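Local coordinates for protein african horse sickness virus (serotype 4) VP7 (African horsesickness virus, PDB 1AHS) that forms the surface of the viral core as a homotrimer that binds VP3, this fragment being its top domain, at the interface of chains A and B. Numbering follows the deposited sequence. Chains: chain A/B, African horse sickness virus (serotype 4) VP7.

Contact 1: the interface of chains A and B. Residues chain A 66-68; chain B 10-12.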
# COMPACT_ATOMS: atom_id res chain seq x y z
N LEU A 66 -12.33 3.39 -2.97
CA LEU A 66 -11.14 3.97 -3.50
C LEU A 66 -11.56 4.99 -4.52
O LEU A 66 -12.23 4.68 -5.52
CB LEU A 66 -10.23 2.93 -4.15
CG LEU A 66 -9.48 1.77 -3.49
CD1 LEU A 66 -8.11 1.72 -4.08
CD2 LEU A 66 -9.35 1.81 -2.04
N ARG A 67 -11.14 6.21 -4.28
CA ARG A 67 -11.41 7.34 -5.16
C ARG A 67 -10.85 7.10 -6.55
O ARG A 67 -11.44 7.50 -7.53
CB ARG A 67 -10.81 8.59 -4.53
CG ARG A 67 -10.86 9.79 -5.40
CD ARG A 67 -12.27 10.22 -5.72
NE ARG A 67 -12.28 11.67 -5.75
CZ ARG A 67 -12.34 12.40 -6.86
NH1 ARG A 67 -12.44 11.79 -8.04
NH2 ARG A 67 -12.12 13.72 -6.79
N ILE A 68 -9.62 6.61 -6.65
CA ILE A 68 -9.08 6.25 -7.95
C ILE A 68 -8.33 4.90 -7.82
O ILE A 68 -7.78 4.57 -6.77
CB ILE A 68 -8.19 7.34 -8.62
CG1 ILE A 68 -6.89 7.42 -7.92
CG2 ILE A 68 -8.81 8.69 -8.68
CD1 ILE A 68 -5.81 7.33 -8.90
N VAL B 10 -9.89 6.74 0.09
CA VAL B 10 -8.46 6.54 -0.07
C VAL B 10 -8.22 6.36 -1.58
O VAL B 10 -9.16 6.43 -2.39
CB VAL B 10 -7.97 5.32 0.77
CG1 VAL B 10 -8.11 5.60 2.23
CG2 VAL B 10 -8.74 4.08 0.43
N GLN B 11 -6.98 6.25 -2.00
CA GLN B 11 -6.74 6.06 -3.39
C GLN B 11 -5.60 5.09 -3.57
O GLN B 11 -4.92 4.71 -2.62
CB GLN B 11 -6.49 7.39 -4.07
CG GLN B 11 -5.61 8.34 -3.34
CD GLN B 11 -5.70 9.71 -3.95
OE1 GLN B 11 -4.88 10.08 -4.79
NE2 GLN B 11 -6.72 10.47 -3.57
N GLN B 12 -5.45 4.59 -4.79
CA GLN B 12 -4.40 3.63 -5.01
C GLN B 12 -3.12 4.36 -4.88
O GLN B 12 -2.94 5.42 -5.44
CB GLN B 12 -4.48 3.02 -6.40
CG GLN B 12 -3.34 2.07 -6.72
CD GLN B 12 -3.30 1.61 -8.15
OE1 GLN B 12 -3.54 2.37 -9.08
NE2 GLN B 12 -2.93 0.36 -8.34
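A:Leu66 and A:Ile68 bracket the short backbone pairing by which two subunits of the VP7 trimer join along B:Val10 to B:Gln12. The two segments run parallel, with a bridge between A:Leu66 and B:Val10. The amide A:Arg67 N gives a hydrogen bond of 2.7 Å to B:Val10 O, nearly along the C=O axis. One residue on in chain A and two in chain B, B:Gln12 N returns a longer one of 3.1 Å to A:Ile68 O, its donor tilted 27° from the carbonyl plane. Packing is tight beside the first bond, where methyl CD2 of A:Leu66 presses on methyl CG2 of B:Val10 at 3.4 Å, the two side chains meeting obliquely. The B:Val10 methyl engaged is the one lodged between its own backbone N and carbonyl carbon. Contact is looser on the other flank: CG1 of A:Ile68 lies 3.9 Å from CB of B:Gln11. There B:Gln11 touches with the root of its side chain, while the chain beyond CB turns away from the isoleucine. A:Arg67 is poorly ordered, and its side chain leads away from the pairing, CG anti to the backbone N (chi1 172°), leaving its amide to carry the bond. In chain A the segment is the loop linking strand 59-65 to strand 69-70; in chain B it is an N-terminal stretch of loop preceding strand 23-27.

Contact 2: the interface of chains A and B. Residues chain A 67-68, 78; chain B 10, 15, 17, 24.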
# COMPACT_ATOMS: atom_id res chain seq x y z
N ARG A 67 -11.14 6.21 -4.28
CA ARG A 67 -11.41 7.34 -5.16
C ARG A 67 -10.85 7.10 -6.55
O ARG A 67 -11.44 7.50 -7.53
CB ARG A 67 -10.81 8.59 -4.53
CG ARG A 67 -10.86 9.79 -5.40
CD ARG A 67 -12.27 10.22 -5.72
NE ARG A 67 -12.28 11.67 -5.75
CZ ARG A 67 -12.34 12.40 -6.86
NH1 ARG A 67 -12.44 11.79 -8.04
NH2 ARG A 67 -12.12 13.72 -6.79
N ILE A 68 -9.62 6.61 -6.65
CA ILE A 68 -9.08 6.25 -7.95
C ILE A 68 -8.33 4.90 -7.82
O ILE A 68 -7.78 4.57 -6.77
CB ILE A 68 -8.19 7.34 -8.62
CG1 ILE A 68 -6.89 7.42 -7.92
CG2 ILE A 68 -8.81 8.69 -8.68
CD1 ILE A 68 -5.81 7.33 -8.90
N GLU A 78 -12.67 5.52 -11.26
CA GLU A 78 -13.11 6.06 -9.97
C GLU A 78 -14.26 5.22 -9.41
O GLU A 78 -15.11 4.78 -10.19
CB GLU A 78 -13.64 7.45 -10.14
CG GLU A 78 -12.64 8.43 -10.62
CD GLU A 78 -13.13 9.85 -10.38
OE1 GLU A 78 -13.96 10.05 -9.44
OE2 GLU A 78 -12.66 10.73 -11.13
N VAL B 10 -9.89 6.74 0.09
CA VAL B 10 -8.46 6.54 -0.07
C VAL B 10 -8.22 6.36 -1.58
O VAL B 10 -9.16 6.43 -2.39
CB VAL B 10 -7.97 5.32 0.77
CG1 VAL B 10 -8.11 5.60 2.23
CG2 VAL B 10 -8.74 4.08 0.43
N ARG B 15 -0.44 6.21 -7.99
CA ARG B 15 -1.07 6.55 -9.25
C ARG B 15 -1.26 8.07 -9.34
O ARG B 15 -2.02 8.66 -8.57
CB ARG B 15 -2.41 5.83 -9.39
CG ARG B 15 -3.14 6.18 -10.72
CD ARG B 15 -4.24 5.19 -11.04
NE ARG B 15 -3.68 3.95 -11.52
CZ ARG B 15 -3.52 3.67 -12.81
NH1 ARG B 15 -3.89 4.55 -13.73
NH2 ARG B 15 -3.00 2.49 -13.18
N TYR B 17 -2.58 11.57 -9.75
CA TYR B 17 -3.90 12.14 -9.87
C TYR B 17 -3.94 13.57 -9.31
O TYR B 17 -3.93 13.79 -8.10
CB TYR B 17 -4.90 11.29 -9.13
CG TYR B 17 -6.31 11.81 -9.26
CD1 TYR B 17 -6.93 11.87 -10.49
CD2 TYR B 17 -7.03 12.22 -8.14
CE1 TYR B 17 -8.24 12.33 -10.62
CE2 TYR B 17 -8.34 12.67 -8.25
CZ TYR B 17 -8.94 12.73 -9.50
OH TYR B 17 -10.23 13.21 -9.65
N ARG B 24 -1.86 17.77 -5.34
CA ARG B 24 -3.03 17.11 -4.78
C ARG B 24 -2.56 16.03 -3.87
O ARG B 24 -1.54 15.39 -4.12
CB ARG B 24 -4.02 16.53 -5.80
CG ARG B 24 -5.31 16.08 -5.07
CD ARG B 24 -6.53 15.84 -5.98
NE ARG B 24 -7.68 15.27 -5.25
CZ ARG B 24 -7.69 14.11 -4.59
NH1 ARG B 24 -6.59 13.36 -4.53
NH2 ARG B 24 -8.80 13.68 -4.00
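B:Tyr17 reaches across to A:Ile68 and A:Arg67 in this subunit interface of the orbivirus VP7 top domain, giving up 71 Å² of its surface. Apolar contact centres on A:Ile68, whose two branches separate. Methyl CG2 sits over the middle of the B:Tyr17 ring, 3.8 Å from the ring centroid, in a CH-pi contact. The other branch, with CG1 between the backbone N and the carbonyl carbon (chi1 72°), sends CD1 against the aliphatic stem of B:Arg15, at 3.4 Å from CD. Polar contact is made at the phenol: as modelled, for this arginine is poorly ordered, NH1 of A:Arg67 lies 3.1 Å from the hydroxyl OH of B:Tyr17, close enough for a hydrogen bond. In the model the guanidinium and the ring are turned 76° apart, and CE2 of the tyrosine lies above the guanidinium face toward its rim. The charged contact is within chain A, where A:Glu78 approaches the guanidinium edge in plane and its OE1 forms a salt bridge of 2.7 Å to A:Arg67 NH1. This second-shell carboxylate may help to place the arginine and may offset the nearby charge of B:Arg24, whose NH2 is 4.3 Å from A:Arg67 NH2. Within chain B, CE2 of B:Tyr17 lies 3.9 Å above the centre of the B:Arg24 guanidinium plane.

Contact 3: the interface of chains A and B. Residues chain A 62, 64, 121, 123; chain B 5, 29-30.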
# COMPACT_ATOMS: atom_id res chain seq x y z
N VAL A 62 -12.23 -0.30 9.51
CA VAL A 62 -12.88 0.81 8.81
C VAL A 62 -12.87 0.38 7.37
O VAL A 62 -12.07 -0.47 6.99
CB VAL A 62 -12.08 2.15 8.88
CG1 VAL A 62 -11.98 2.61 10.26
CG2 VAL A 62 -10.66 1.99 8.34
N ARG A 64 -13.41 2.07 3.20
CA ARG A 64 -13.58 3.29 2.44
C ARG A 64 -13.46 2.87 1.02
O ARG A 64 -12.88 1.83 0.75
CB ARG A 64 -12.53 4.38 2.68
CG ARG A 64 -11.40 4.04 3.57
CD ARG A 64 -11.65 4.69 4.88
NE ARG A 64 -10.45 5.23 5.49
CZ ARG A 64 -9.36 4.54 5.76
NH1 ARG A 64 -9.26 3.24 5.47
NH2 ARG A 64 -8.38 5.14 6.37
N GLU A 121 -9.62 -1.83 6.47
CA GLU A 121 -8.39 -1.80 7.21
C GLU A 121 -8.75 -2.15 8.61
O GLU A 121 -9.70 -1.63 9.16
CB GLU A 121 -7.80 -0.41 7.17
CG GLU A 121 -6.46 -0.38 7.86
CD GLU A 121 -5.80 0.98 7.85
OE1 GLU A 121 -6.31 1.93 7.19
OE2 GLU A 121 -4.74 1.10 8.51
N LEU A 123 -7.85 -2.12 12.47
CA LEU A 123 -7.12 -1.30 13.42
C LEU A 123 -6.53 -2.03 14.63
O LEU A 123 -5.32 -1.94 14.88
CB LEU A 123 -8.01 -0.14 13.85
CG LEU A 123 -8.55 0.69 12.68
CD1 LEU A 123 -9.58 1.68 13.15
CD2 LEU A 123 -7.41 1.41 12.00
N ALA B 5 -7.36 7.44 10.11
CA ALA B 5 -8.38 6.40 10.10
C ALA B 5 -9.77 6.88 9.71
O ALA B 5 -10.51 6.14 9.07
CB ALA B 5 -8.41 5.67 11.45
N ASN B 29 -3.97 5.05 3.54
CA ASN B 29 -4.47 4.23 4.63
C ASN B 29 -4.33 5.05 5.92
O ASN B 29 -4.06 6.23 5.85
CB ASN B 29 -3.72 2.89 4.69
CG ASN B 29 -2.28 2.99 5.22
OD1 ASN B 29 -1.96 3.86 6.01
ND2 ASN B 29 -1.44 2.04 4.83
N SER B 30 -4.53 4.44 7.08
CA SER B 30 -4.42 5.13 8.37
C SER B 30 -3.18 5.90 8.66
O SER B 30 -3.23 6.80 9.49
CB SER B 30 -4.52 4.14 9.51
OG SER B 30 -5.82 3.66 9.49
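The carboxylate of A:Glu121, projecting from strand 116-125 toward a loop of the neighbouring trimer subunit, meets B:Ser30 in two ways, the amide N near its plane and the hydroxyl OG above it. The chain is extended, with CG anti to the backbone N (chi1 -176°), which carries the acid across the subunit boundary. OE1 accepts the amide N of B:Ser30 at 3.1 Å through its syn lone pair, on the side of the other oxygen. The raised position of B:Ser30 OG fits its weak bonds at 2.9 Å to A:Glu121 OE1 and OE2, so the backbone amide defines the grip more clearly. From within chain A, A:Arg64 bends at chi2 and chi3 to bring its guanidinium edge in plane with OE1; the salt bridge from NH1 is long, at 3.7 Å, and probably helps to position the acid. A:Val62, a neighbour on strand 59-65, lays CG2 against one guanidinium face, 3.4 Å above the plane and offset toward the rim. This may help to hold the arginine beside B:Ala5, whose carbonyl O is 3.6 Å from A:Arg64 NH2. B:Asn29 brings its CB near OE1 of the acid. Beyond the carboxylate, methyl CD2 of A:Leu123 lies 3.7 Å from OG of B:Ser30.

Contacts 1 and 2 form one continuous patch, their C-alpha centres about 4 Å apart, and share A:Arg67, A:Ile68 and B:Val10. Contact 3 is separate, its C-alpha centre about 12 Å from that of contact 1 and about 16 Å from that of contact 2. In chain A, strand 59-65 supplies contact 3, then runs into the loop of contacts 1 and 2. The N-terminal stretch of chain B reaches all three; strand 23-27 adds B:Arg24 to contact 2, and the loop after it B:Asn29 and B:Ser30 to contact 3. The set would recur at each boundary, joining the top domains of the VP7 trimer at more than one place.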